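Local coordinates for protein methylxanthine N1-demethylase NdmA (Pseudomonas putida, PDB 6ICN) that removes the N1-methyl group of caffeine, giving theobromine and formaldehyde, as a Rieske-type non-heme iron oxygenase that draws on NADH and O2, at residues Tyr30-Trp35 with Leu60-Val65; Arg131-Glu136 with Leu145-Asp150; Phe189-Phe194 with Ala305-Val310; Pro197-Asp202 with Ile297-Leu302. All coordinates share one frame; numbering follows the deposited sequence.

How the interactions relate
The four contacts form two pairs. Interactions 1 and 2 have centres 9 Å apart and gather on one six-stranded antiparallel sheet, where the backbone O of R32 meets the N of D146 at 3.0 Å. Interactions 3 and 4, centres 10 Å apart, share helix 293-313 in the catalytic domain: E306 OE2 lies 2.8 Å from T199 OG1, tying the metal site of interaction 3 to the caffeine pocket of interaction 4. There the N1-methyl carbon C10 of caffeine stands 5.1 Å from the cobalt ion. The pairs lie on opposite sides of the chain's centre, interactions 1 and 3 having centres 29 Å apart, so within the chain the first pair lies far from the cobalt and caffeine.

Interaction 1: Tyr30-Trp35 with Leu60-Val65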
# COMPACT_ATOMS: atom_id res chain seq x y z
N TYR A 30 29.32 5.97 29.55
CA TYR A 30 29.81 7.32 29.81
C TYR A 30 28.92 8.37 29.16
O TYR A 30 28.82 9.49 29.67
CB TYR A 30 31.27 7.45 29.36
CG TYR A 30 31.49 7.75 27.88
CD1 TYR A 30 31.37 6.75 26.92
CD2 TYR A 30 31.85 9.02 27.46
CE1 TYR A 30 31.58 7.03 25.57
CE2 TYR A 30 32.07 9.31 26.12
CZ TYR A 30 31.92 8.31 25.18
OH TYR A 30 32.13 8.59 23.86
N LEU A 31 28.24 8.04 28.05
CA LEU A 31 27.37 9.01 27.39
C LEU A 31 26.17 9.41 28.25
O LEU A 31 25.60 10.48 28.01
CB LEU A 31 26.90 8.46 26.04
CG LEU A 31 28.03 8.26 25.03
CD1 LEU A 31 27.49 7.57 23.75
CD2 LEU A 31 28.64 9.59 24.67
N ARG A 32 25.78 8.59 29.23
CA ARG A 32 24.64 8.92 30.09
C ARG A 32 24.90 10.17 30.92
O ARG A 32 23.95 10.79 31.40
CB ARG A 32 24.30 7.74 31.01
CG ARG A 32 23.90 6.46 30.28
CD ARG A 32 23.72 5.27 31.22
NE ARG A 32 22.74 5.53 32.27
CZ ARG A 32 21.45 5.22 32.18
NH1 ARG A 32 21.00 4.63 31.08
NH2 ARG A 32 20.62 5.50 33.18
N HIS A 33 26.17 10.57 31.07
CA HIS A 33 26.49 11.73 31.89
C HIS A 33 26.33 13.06 31.19
O HIS A 33 26.43 14.10 31.84
CB HIS A 33 27.94 11.58 32.42
CG HIS A 33 28.07 10.49 33.42
ND1 HIS A 33 28.00 10.71 34.78
CD2 HIS A 33 28.19 9.15 33.27
CE1 HIS A 33 28.09 9.57 35.42
NE2 HIS A 33 28.22 8.60 34.53
N PHE A 34 26.07 13.07 29.88
CA PHE A 34 25.88 14.30 29.12
C PHE A 34 24.40 14.62 28.96
O PHE A 34 23.53 13.75 29.09
CB PHE A 34 26.53 14.20 27.74
CG PHE A 34 28.02 14.10 27.78
CD1 PHE A 34 28.79 15.25 27.99
CD2 PHE A 34 28.66 12.88 27.58
CE1 PHE A 34 30.18 15.17 28.04
CE2 PHE A 34 30.05 12.80 27.61
CZ PHE A 34 30.80 13.95 27.83
N TRP A 35 24.13 15.89 28.69
CA TRP A 35 22.80 16.32 28.24
C TRP A 35 22.62 15.98 26.77
O TRP A 35 23.47 16.32 25.94
CB TRP A 35 22.64 17.83 28.44
CG TRP A 35 22.63 18.27 29.89
CD1 TRP A 35 23.73 18.54 30.67
CD2 TRP A 35 21.48 18.48 30.72
NE1 TRP A 35 23.32 18.91 31.94
CE2 TRP A 35 21.95 18.88 31.99
CE3 TRP A 35 20.10 18.37 30.51
CZ2 TRP A 35 21.09 19.18 33.05
CZ3 TRP A 35 19.25 18.67 31.57
CH2 TRP A 35 19.75 19.09 32.81
N LEU A 60 19.52 6.64 24.46
CA LEU A 60 20.47 5.58 24.85
C LEU A 60 19.74 4.31 25.27
O LEU A 60 20.07 3.69 26.29
CB LEU A 60 21.40 6.08 25.96
CG LEU A 60 22.28 7.24 25.51
CD1 LEU A 60 22.93 7.98 26.70
CD2 LEU A 60 23.34 6.75 24.54
N ASN A 61 18.71 3.94 24.50
CA ASN A 61 17.86 2.76 24.69
C ASN A 61 16.99 2.80 25.94
O ASN A 61 16.38 1.78 26.29
CB ASN A 61 18.69 1.47 24.71
CG ASN A 61 18.01 0.33 23.96
OD1 ASN A 61 17.24 0.55 23.02
ND2 ASN A 61 18.28 -0.90 24.39
N GLU A 62 16.88 3.95 26.62
CA GLU A 62 15.94 4.12 27.72
C GLU A 62 14.62 4.66 27.20
O GLU A 62 14.61 5.65 26.45
CB GLU A 62 16.51 5.10 28.75
CG GLU A 62 17.79 4.63 29.39
CD GLU A 62 17.54 3.89 30.69
OE1 GLU A 62 16.42 3.36 30.87
OE2 GLU A 62 18.46 3.86 31.53
N GLN A 63 13.51 4.06 27.62
CA GLN A 63 12.18 4.55 27.26
C GLN A 63 11.73 5.55 28.32
O GLN A 63 11.51 5.19 29.47
CB GLN A 63 11.19 3.40 27.15
CG GLN A 63 11.57 2.39 26.09
CD GLN A 63 10.50 1.32 25.94
OE1 GLN A 63 9.50 1.54 25.27
NE2 GLN A 63 10.71 0.19 26.57
N LEU A 64 11.60 6.81 27.92
CA LEU A 64 11.27 7.90 28.82
C LEU A 64 9.99 8.59 28.39
O LEU A 64 9.52 8.42 27.25
CB LEU A 64 12.41 8.92 28.85
CG LEU A 64 13.83 8.37 29.06
CD1 LEU A 64 14.87 9.48 28.94
CD2 LEU A 64 13.93 7.64 30.40
N VAL A 65 9.41 9.38 29.29
CA VAL A 65 8.26 10.21 28.97
C VAL A 65 8.55 11.64 29.43
O VAL A 65 9.09 11.84 30.52
CB VAL A 65 6.97 9.64 29.61
CG1 VAL A 65 7.13 9.52 31.14
CG2 VAL A 65 5.76 10.48 29.23
O HOH W 1 21.92 3.74 28.52
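L60 pushes its CD1 methyl against the backbone at L31 and R32. This methyl sits 3.9 Å from R32 N, with the CB of L31 and the CG of R32 just beyond, so one branch touches both main chain and aliphatic side chain. L60 and N61 have positive phi values close to those of a type I' turn, which joins strands 55-59 and 62-69 into a beta-hairpin of the Rieske domain. The carbonyl of L60 adds a polar link: L60 O accepts from a water at 2.9 Å, and that water accepts in turn from R32 NH1. Two residues on, E62 supplies the charge. Its OE2 takes R32 NH1 at 2.7 Å through the anti lone pair, 9° out of the guanidinium plane, while R32 NH2 adds a weak second bond to OE2 at 3.2 Å. Carboxylate and guanidinium are turned 49° apart, short of flat side-by-side pairing. R32 gets there by bending at chi3 (57°), which swings its head towards the strand. A leucine in place of R32 would probably leave E62 OE2 without its mate and the bridging water without its donor, although E62 OE1 would keep its salt bridge to R77 of strand 72-77. Strand 62-69 runs antiparallel between strands 55-59 and 72-77, the turn bonds through its backbone to P272 and V273 of strand 263-274 in the C-terminal domain's sheet, and Y30 packs against helix 330-348.

Interaction 2: Arg131-Glu136 with Leu145-Asp150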
# COMPACT_ATOMS: atom_id res chain seq x y z
N ARG A 131 13.02 9.69 37.91
CA ARG A 131 12.98 10.91 37.13
C ARG A 131 14.41 11.35 36.82
O ARG A 131 15.37 10.90 37.45
CB ARG A 131 12.19 12.03 37.83
CG ARG A 131 12.71 12.48 39.18
CD ARG A 131 13.36 13.85 39.06
NE ARG A 131 14.81 13.72 39.06
CZ ARG A 131 15.66 14.64 38.60
NH1 ARG A 131 15.24 15.79 38.08
NH2 ARG A 131 16.96 14.38 38.67
N PHE A 132 14.53 12.21 35.81
CA PHE A 132 15.82 12.58 35.27
C PHE A 132 15.87 14.08 35.04
O PHE A 132 14.86 14.70 34.69
CB PHE A 132 16.10 11.86 33.93
CG PHE A 132 16.01 10.38 34.05
CD1 PHE A 132 17.10 9.63 34.50
CD2 PHE A 132 14.81 9.72 33.80
CE1 PHE A 132 17.00 8.26 34.64
CE2 PHE A 132 14.70 8.36 33.96
CZ PHE A 132 15.80 7.62 34.37
N ASP A 133 17.06 14.65 35.22
CA ASP A 133 17.28 16.05 34.89
C ASP A 133 16.79 16.35 33.48
O ASP A 133 17.14 15.66 32.52
CB ASP A 133 18.77 16.40 35.02
CG ASP A 133 19.18 16.69 36.47
OD1 ASP A 133 18.47 16.24 37.39
OD2 ASP A 133 20.20 17.38 36.68
N CYS A 134 15.94 17.37 33.39
CA CYS A 134 15.23 17.70 32.15
C CYS A 134 15.06 19.21 32.07
O CYS A 134 14.53 19.81 33.01
CB CYS A 134 13.86 17.02 32.11
SG CYS A 134 12.96 17.31 30.57
N GLU A 135 15.50 19.82 30.97
CA GLU A 135 15.42 21.26 30.78
C GLU A 135 15.12 21.60 29.33
O GLU A 135 15.60 20.93 28.40
CB GLU A 135 16.73 21.99 31.14
CG GLU A 135 17.15 21.83 32.57
CD GLU A 135 16.34 22.69 33.51
OE1 GLU A 135 15.79 23.73 33.05
OE2 GLU A 135 16.24 22.33 34.70
N GLU A 136 14.36 22.68 29.13
CA GLU A 136 14.24 23.31 27.82
C GLU A 136 15.36 24.32 27.61
O GLU A 136 15.72 25.08 28.52
CB GLU A 136 12.88 24.02 27.66
CG GLU A 136 12.68 24.70 26.30
CD GLU A 136 13.32 26.10 26.18
OE1 GLU A 136 13.81 26.47 25.09
OE2 GLU A 136 13.33 26.86 27.18
N LEU A 145 20.73 11.60 31.79
CA LEU A 145 20.30 10.39 32.48
C LEU A 145 21.03 10.18 33.80
O LEU A 145 20.43 9.70 34.77
CB LEU A 145 20.49 9.17 31.58
CG LEU A 145 19.50 9.08 30.41
CD1 LEU A 145 19.96 8.02 29.44
CD2 LEU A 145 18.11 8.76 30.94
N ASP A 146 22.32 10.49 33.84
CA ASP A 146 23.14 10.32 35.04
C ASP A 146 23.70 11.69 35.42
O ASP A 146 24.52 12.26 34.68
CB ASP A 146 24.25 9.31 34.81
CG ASP A 146 24.89 8.84 36.11
OD1 ASP A 146 25.02 9.67 37.03
OD2 ASP A 146 25.25 7.64 36.23
N SER A 147 23.28 12.20 36.58
CA SER A 147 23.74 13.49 37.05
C SER A 147 24.77 13.37 38.17
O SER A 147 25.15 14.40 38.74
CB SER A 147 22.55 14.35 37.51
OG SER A 147 21.61 14.57 36.46
N SER A 148 25.25 12.16 38.46
CA SER A 148 26.05 11.94 39.66
C SER A 148 27.44 12.57 39.56
O SER A 148 28.02 12.95 40.59
CB SER A 148 26.16 10.44 39.96
OG SER A 148 26.85 9.74 38.93
N PHE A 149 28.00 12.69 38.35
CA PHE A 149 29.29 13.37 38.24
C PHE A 149 29.14 14.88 38.30
O PHE A 149 30.10 15.58 38.63
CB PHE A 149 30.01 13.02 36.93
CG PHE A 149 30.58 11.64 36.88
CD1 PHE A 149 30.41 10.75 37.93
CD2 PHE A 149 31.31 11.23 35.77
CE1 PHE A 149 30.94 9.47 37.87
CE2 PHE A 149 31.85 9.96 35.71
CZ PHE A 149 31.67 9.08 36.75
N ASP A 150 27.97 15.39 37.90
CA ASP A 150 27.60 16.80 38.05
C ASP A 150 28.66 17.76 37.48
O ASP A 150 29.06 18.73 38.12
CB ASP A 150 27.29 17.13 39.51
CG ASP A 150 26.41 18.35 39.66
OD1 ASP A 150 25.78 18.78 38.66
OD2 ASP A 150 26.35 18.89 40.77
O HOH W 2 19.36 12.84 36.03
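F132 offers one ring face to L145, whose CD2 methyl stands over it in a CH-pi contact, 4.0 Å from the ring centroid and 18° off the normal. The same residue also meets the ring in its plane: L145 O lies at the edge, 3.3 Å from F132 CD1. One aromatic group thus receives a methyl from above and a carbonyl oxygen at its rim. Strands 131-137 and 140-144 form a beta-hairpin in the six-stranded Rieske sheet, and 145-150 is the chain leaving it. The next residue on the strand, D133, meets the same segment further on, at S147. With CG beside the backbone N (chi1 -82°), its carboxylate brings D133 OD2 within 3.2 Å of S147 OG. A water accepts from D133 N at 3.0 Å and lies 2.9 Å from S147 OG. D133 OD1 is met almost end-on by R131 NH2 at 2.7 Å, with a bond angle of 165°, and OD2 forms a salt bridge with R144, which also bonds S147 OG through its NE. Replacing D133 by an alanine would probably leave R131 without its carboxylate, R144 with little counter-charge beyond a long, weak pairing to D150, and the S147 hydroxyl without its carboxylate neighbour. The contact therefore has two chemistries: an apolar half, where F132 and L145 both touch L64 of strand 62-69, and an ionic half in which two arginines are likely to keep D133 ionised.

Interaction 3: Phe189-Phe194 with Ala305-Val310; sequences FSHFAF and AEDKPV. With CO (cobalt (II) ion), chain E.
H191 and D307 approach from the chain leading into helix 192-195 and from helix 293-313, and their CA atoms stay 9.3 Å apart, leaving room between the backbones for a metal. A cobalt ion fills it, at the place where this oxygenase family holds catalytic iron. H191 binds through NE2 at 2.1 Å. Its chi1 of 82° sets CG between the backbone N and carbonyl carbon, and this carries the ring out towards helix 293-313. D307 chelates with both oxygens, OD2 roughly opposite H191 NE2 and OD1 beside it, with OD1 at 2.1 Å and OD2 at 2.2 Å from the cobalt, and a water lies 2.1 Å from the ion. Ring and carboxylate planes are turned 47° apart; H191 NE2 and D307 OD1 come within 3.2 Å because both bind the metal, without a hydrogen bond between them. H196 completes the two-histidine, one-carboxylate facial triad of the Rieske oxygenases. Second-shell bonds steady the ligands: N185 ND2 donates to D307 OD1, and E306 OE1 bonds H196 ND1. H191 CE1 also lies 4.0 Å above the plane of the F192 ring, towards its rim, joining the metal site to the caffeine pocket. I195 of helix 192-195 packs on D307, W175 of strand 166-175 lies beside it, and against H191 rests H102 of a neighbouring subunit, a residue of the [2Fe-2S] cluster pocket.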
# COMPACT_ATOMS: atom_id res chain seq x y z
N PHE A 189 35.82 17.86 6.25
CA PHE A 189 36.17 18.78 5.17
C PHE A 189 36.35 18.08 3.82
O PHE A 189 36.19 18.73 2.78
CB PHE A 189 37.47 19.53 5.51
CG PHE A 189 37.47 20.27 6.85
CD1 PHE A 189 36.29 20.63 7.48
CD2 PHE A 189 38.69 20.61 7.46
CE1 PHE A 189 36.33 21.32 8.71
CE2 PHE A 189 38.73 21.29 8.68
CZ PHE A 189 37.55 21.64 9.30
N SER A 190 36.64 16.78 3.81
CA SER A 190 37.01 16.06 2.60
C SER A 190 35.84 15.60 1.74
O SER A 190 36.02 15.37 0.54
CB SER A 190 37.85 14.83 2.98
OG SER A 190 39.11 15.22 3.49
N HIS A 191 34.64 15.43 2.31
CA HIS A 191 33.56 14.81 1.55
C HIS A 191 32.75 15.80 0.73
O HIS A 191 32.05 15.37 -0.20
CB HIS A 191 32.62 14.03 2.49
CG HIS A 191 31.60 14.88 3.18
ND1 HIS A 191 31.91 15.73 4.23
CD2 HIS A 191 30.26 14.99 3.00
CE1 HIS A 191 30.81 16.34 4.64
NE2 HIS A 191 29.79 15.90 3.92
N PHE A 192 32.85 17.10 1.04
CA PHE A 192 32.00 18.09 0.36
C PHE A 192 32.10 17.94 -1.15
O PHE A 192 31.08 17.97 -1.85
CB PHE A 192 32.38 19.52 0.77
CG PHE A 192 32.12 19.86 2.22
CD1 PHE A 192 30.83 20.03 2.69
CD2 PHE A 192 33.16 20.05 3.11
CE1 PHE A 192 30.58 20.37 4.01
CE2 PHE A 192 32.92 20.38 4.44
CZ PHE A 192 31.63 20.53 4.90
N ALA A 193 33.31 17.76 -1.67
CA ALA A 193 33.49 17.69 -3.11
C ALA A 193 32.84 16.47 -3.73
O ALA A 193 32.50 16.51 -4.91
CB ALA A 193 34.99 17.72 -3.45
N PHE A 194 32.62 15.39 -2.97
CA PHE A 194 32.07 14.15 -3.51
C PHE A 194 30.60 13.93 -3.18
O PHE A 194 29.88 13.33 -3.99
CB PHE A 194 32.91 12.99 -3.01
CG PHE A 194 34.31 13.07 -3.51
CD1 PHE A 194 34.59 12.68 -4.81
CD2 PHE A 194 35.32 13.60 -2.72
CE1 PHE A 194 35.86 12.81 -5.31
CE2 PHE A 194 36.60 13.73 -3.22
CZ PHE A 194 36.87 13.33 -4.52
N ALA A 305 19.84 15.03 2.51
CA ALA A 305 19.51 13.93 1.60
C ALA A 305 20.74 13.43 0.86
O ALA A 305 20.82 12.24 0.52
CB ALA A 305 18.44 14.35 0.59
N GLU A 306 21.70 14.33 0.57
CA GLU A 306 22.95 13.92 -0.06
C GLU A 306 23.81 13.07 0.89
O GLU A 306 24.35 12.03 0.49
CB GLU A 306 23.71 15.15 -0.56
CG GLU A 306 22.99 15.83 -1.75
CD GLU A 306 23.60 17.18 -2.17
OE1 GLU A 306 24.33 17.81 -1.37
OE2 GLU A 306 23.29 17.63 -3.30
N ASP A 307 23.89 13.47 2.17
CA ASP A 307 24.68 12.68 3.13
C ASP A 307 24.04 11.33 3.47
O ASP A 307 24.75 10.33 3.61
CB ASP A 307 24.87 13.49 4.43
CG ASP A 307 25.91 14.57 4.30
OD1 ASP A 307 27.06 14.25 3.97
OD2 ASP A 307 25.60 15.75 4.55
N LYS A 308 22.71 11.29 3.64
CA LYS A 308 22.06 10.18 4.33
C LYS A 308 22.41 8.78 3.81
O LYS A 308 22.78 7.92 4.62
CB LYS A 308 20.54 10.41 4.30
CG LYS A 308 19.72 9.33 5.01
CD LYS A 308 18.21 9.66 4.89
CE LYS A 308 17.33 8.60 5.58
NZ LYS A 308 17.34 7.32 4.81
N PRO A 309 22.32 8.49 2.51
CA PRO A 309 22.55 7.10 2.09
C PRO A 309 23.98 6.64 2.34
O PRO A 309 24.20 5.48 2.70
CB PRO A 309 22.21 7.12 0.59
CG PRO A 309 22.22 8.54 0.19
CD PRO A 309 21.84 9.33 1.39
N VAL A 310 24.94 7.54 2.18
CA VAL A 310 26.33 7.15 2.38
C VAL A 310 26.61 6.91 3.85
O VAL A 310 27.26 5.92 4.23
CB VAL A 310 27.26 8.21 1.77
CG1 VAL A 310 28.74 7.83 1.98
CG2 VAL A 310 26.94 8.39 0.29
CO CO E . 27.73 16.23 4.16
O HOH W 3 27.94 16.89 6.15

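Interaction 4: Pro197-Asp202 with Ile297-Leu302; sequences PGTLFD and IAFNDL. With CFF (caffeine), chain F.
T199 and F299 bury most of this contact, in a catalytic domain consistent with the helix-grip fold of Rieske oxygenases: helix 293-313 lies against a curved antiparallel sheet, and the 197-202 loop closes over the pocket beside it. F299 leaves the helix with CG opposite the backbone N (chi1 -177°), which extends the ring across to the loop, where its far end does the touching. T199 meets that end twice. Its CG2 methyl lies 3.5 Å from F299 CE1, and its carbonyl oxygen sits in the ring plane at the edge, 3.3 Å from F299 CZ. The two side chains run past one another in opposite directions. T199 O is buried with no hydrogen-bond partner in the model, so its nearest neighbour across the contact is the weakly positive rim of the ring. The hydroxyl does have a partner: T199 OG1 is hydrogen-bonded to E306, a second-shell residue of the metal site. A turn further along the helix L302 flanks the same threonine, its CD2 methyl 4.0 Å from T199 OG1. L200 carries the packing on to the substrate: its CD2 meets the rim of F299, 3.8 Å from CZ, and also lies 3.9 Å from caffeine C12, while the edge of F299 itself faces caffeine C8. The loop and the helix thus share one wall of the pocket. Beside F299, N300 has its ND2 bonded to Q170, a bond that probably fixes the turn of the amide, whose OD1 lies 3.0 Å from caffeine C8.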
# COMPACT_ATOMS: atom_id res chain seq x y z
N PRO A 197 28.67 18.12 -4.47
CA PRO A 197 29.29 18.95 -5.52
C PRO A 197 28.39 20.05 -6.05
O PRO A 197 28.84 21.19 -6.24
CB PRO A 197 29.65 17.93 -6.60
CG PRO A 197 28.67 16.83 -6.41
CD PRO A 197 28.47 16.74 -4.93
N GLY A 198 27.11 19.76 -6.31
CA GLY A 198 26.32 20.89 -6.79
C GLY A 198 26.03 21.95 -5.74
O GLY A 198 25.59 23.05 -6.08
N THR A 199 26.31 21.65 -4.48
CA THR A 199 25.54 22.17 -3.37
C THR A 199 26.37 22.95 -2.36
O THR A 199 26.00 24.08 -2.01
CB THR A 199 24.83 20.98 -2.70
OG1 THR A 199 24.09 20.27 -3.70
CG2 THR A 199 23.89 21.44 -1.61
N LEU A 200 27.47 22.38 -1.89
CA LEU A 200 28.35 23.06 -0.94
C LEU A 200 29.73 23.38 -1.50
O LEU A 200 30.27 24.44 -1.21
CB LEU A 200 28.51 22.22 0.34
CG LEU A 200 27.27 22.29 1.24
CD1 LEU A 200 27.40 21.35 2.43
CD2 LEU A 200 27.03 23.73 1.68
N PHE A 201 30.32 22.50 -2.30
CA PHE A 201 31.68 22.71 -2.75
C PHE A 201 31.78 22.49 -4.25
O PHE A 201 30.97 21.77 -4.85
CB PHE A 201 32.66 21.76 -2.05
CG PHE A 201 33.34 22.37 -0.85
CD1 PHE A 201 32.59 22.90 0.20
CD2 PHE A 201 34.73 22.37 -0.75
CE1 PHE A 201 33.21 23.45 1.32
CE2 PHE A 201 35.36 22.91 0.37
CZ PHE A 201 34.60 23.45 1.40
N ASP A 202 32.79 23.12 -4.86
CA ASP A 202 33.23 22.70 -6.18
C ASP A 202 33.78 21.28 -6.10
O ASP A 202 34.48 20.94 -5.13
CB ASP A 202 34.33 23.63 -6.72
CG ASP A 202 33.79 24.94 -7.25
OD1 ASP A 202 32.57 25.06 -7.49
OD2 ASP A 202 34.61 25.86 -7.44
N ILE A 297 15.46 26.02 4.47
CA ILE A 297 15.05 24.68 4.89
C ILE A 297 15.20 23.70 3.74
O ILE A 297 15.71 22.59 3.91
CB ILE A 297 13.60 24.70 5.42
CG1 ILE A 297 13.54 25.47 6.75
CG2 ILE A 297 13.09 23.26 5.63
CD1 ILE A 297 12.11 25.89 7.16
N ALA A 298 14.81 24.12 2.53
CA ALA A 298 14.94 23.21 1.39
C ALA A 298 16.40 22.89 1.11
O ALA A 298 16.74 21.74 0.80
CB ALA A 298 14.27 23.83 0.16
N PHE A 299 17.28 23.90 1.22
CA PHE A 299 18.71 23.68 1.02
C PHE A 299 19.28 22.73 2.08
O PHE A 299 20.00 21.78 1.75
CB PHE A 299 19.45 25.02 1.05
CG PHE A 299 20.92 24.87 0.79
CD1 PHE A 299 21.39 24.75 -0.50
CD2 PHE A 299 21.81 24.83 1.84
CE1 PHE A 299 22.75 24.60 -0.75
CE2 PHE A 299 23.17 24.68 1.60
CZ PHE A 299 23.64 24.57 0.31
N ASN A 300 18.96 22.97 3.36
CA ASN A 300 19.43 22.06 4.40
C ASN A 300 18.94 20.64 4.15
O ASN A 300 19.70 19.67 4.29
CB ASN A 300 18.96 22.53 5.79
CG ASN A 300 19.57 23.87 6.18
OD1 ASN A 300 20.67 24.20 5.76
ND2 ASN A 300 18.84 24.65 6.97
N ASP A 301 17.66 20.49 3.77
CA ASP A 301 17.12 19.16 3.52
C ASP A 301 17.84 18.48 2.36
O ASP A 301 18.05 17.26 2.38
CB ASP A 301 15.62 19.27 3.22
CG ASP A 301 14.78 19.58 4.46
OD1 ASP A 301 15.32 19.55 5.59
OD2 ASP A 301 13.58 19.86 4.26
N LEU A 302 18.23 19.26 1.34
CA LEU A 302 18.97 18.71 0.21
C LEU A 302 20.34 18.20 0.65
O LEU A 302 20.75 17.08 0.29
CB LEU A 302 19.12 19.79 -0.87
CG LEU A 302 20.02 19.50 -2.07
CD1 LEU A 302 19.50 18.26 -2.81
CD2 LEU A 302 20.13 20.71 -3.00
N1 CFF F . 27.15 21.18 6.89
C2 CFF F . 27.80 22.30 6.44
C10 CFF F . 27.93 20.08 7.45
C6 CFF F . 25.83 21.07 6.81
N3 CFF F . 27.08 23.32 5.90
O11 CFF F . 28.98 22.38 6.51
C12 CFF F . 27.75 24.52 5.41
C4 CFF F . 25.73 23.22 5.82
C5 CFF F . 25.10 22.12 6.28
N9 CFF F . 24.80 24.06 5.35
O13 CFF F . 25.27 20.08 7.21
N7 CFF F . 23.78 22.29 6.09
C8 CFF F . 23.60 23.49 5.52
C14 CFF F . 22.56 21.54 6.33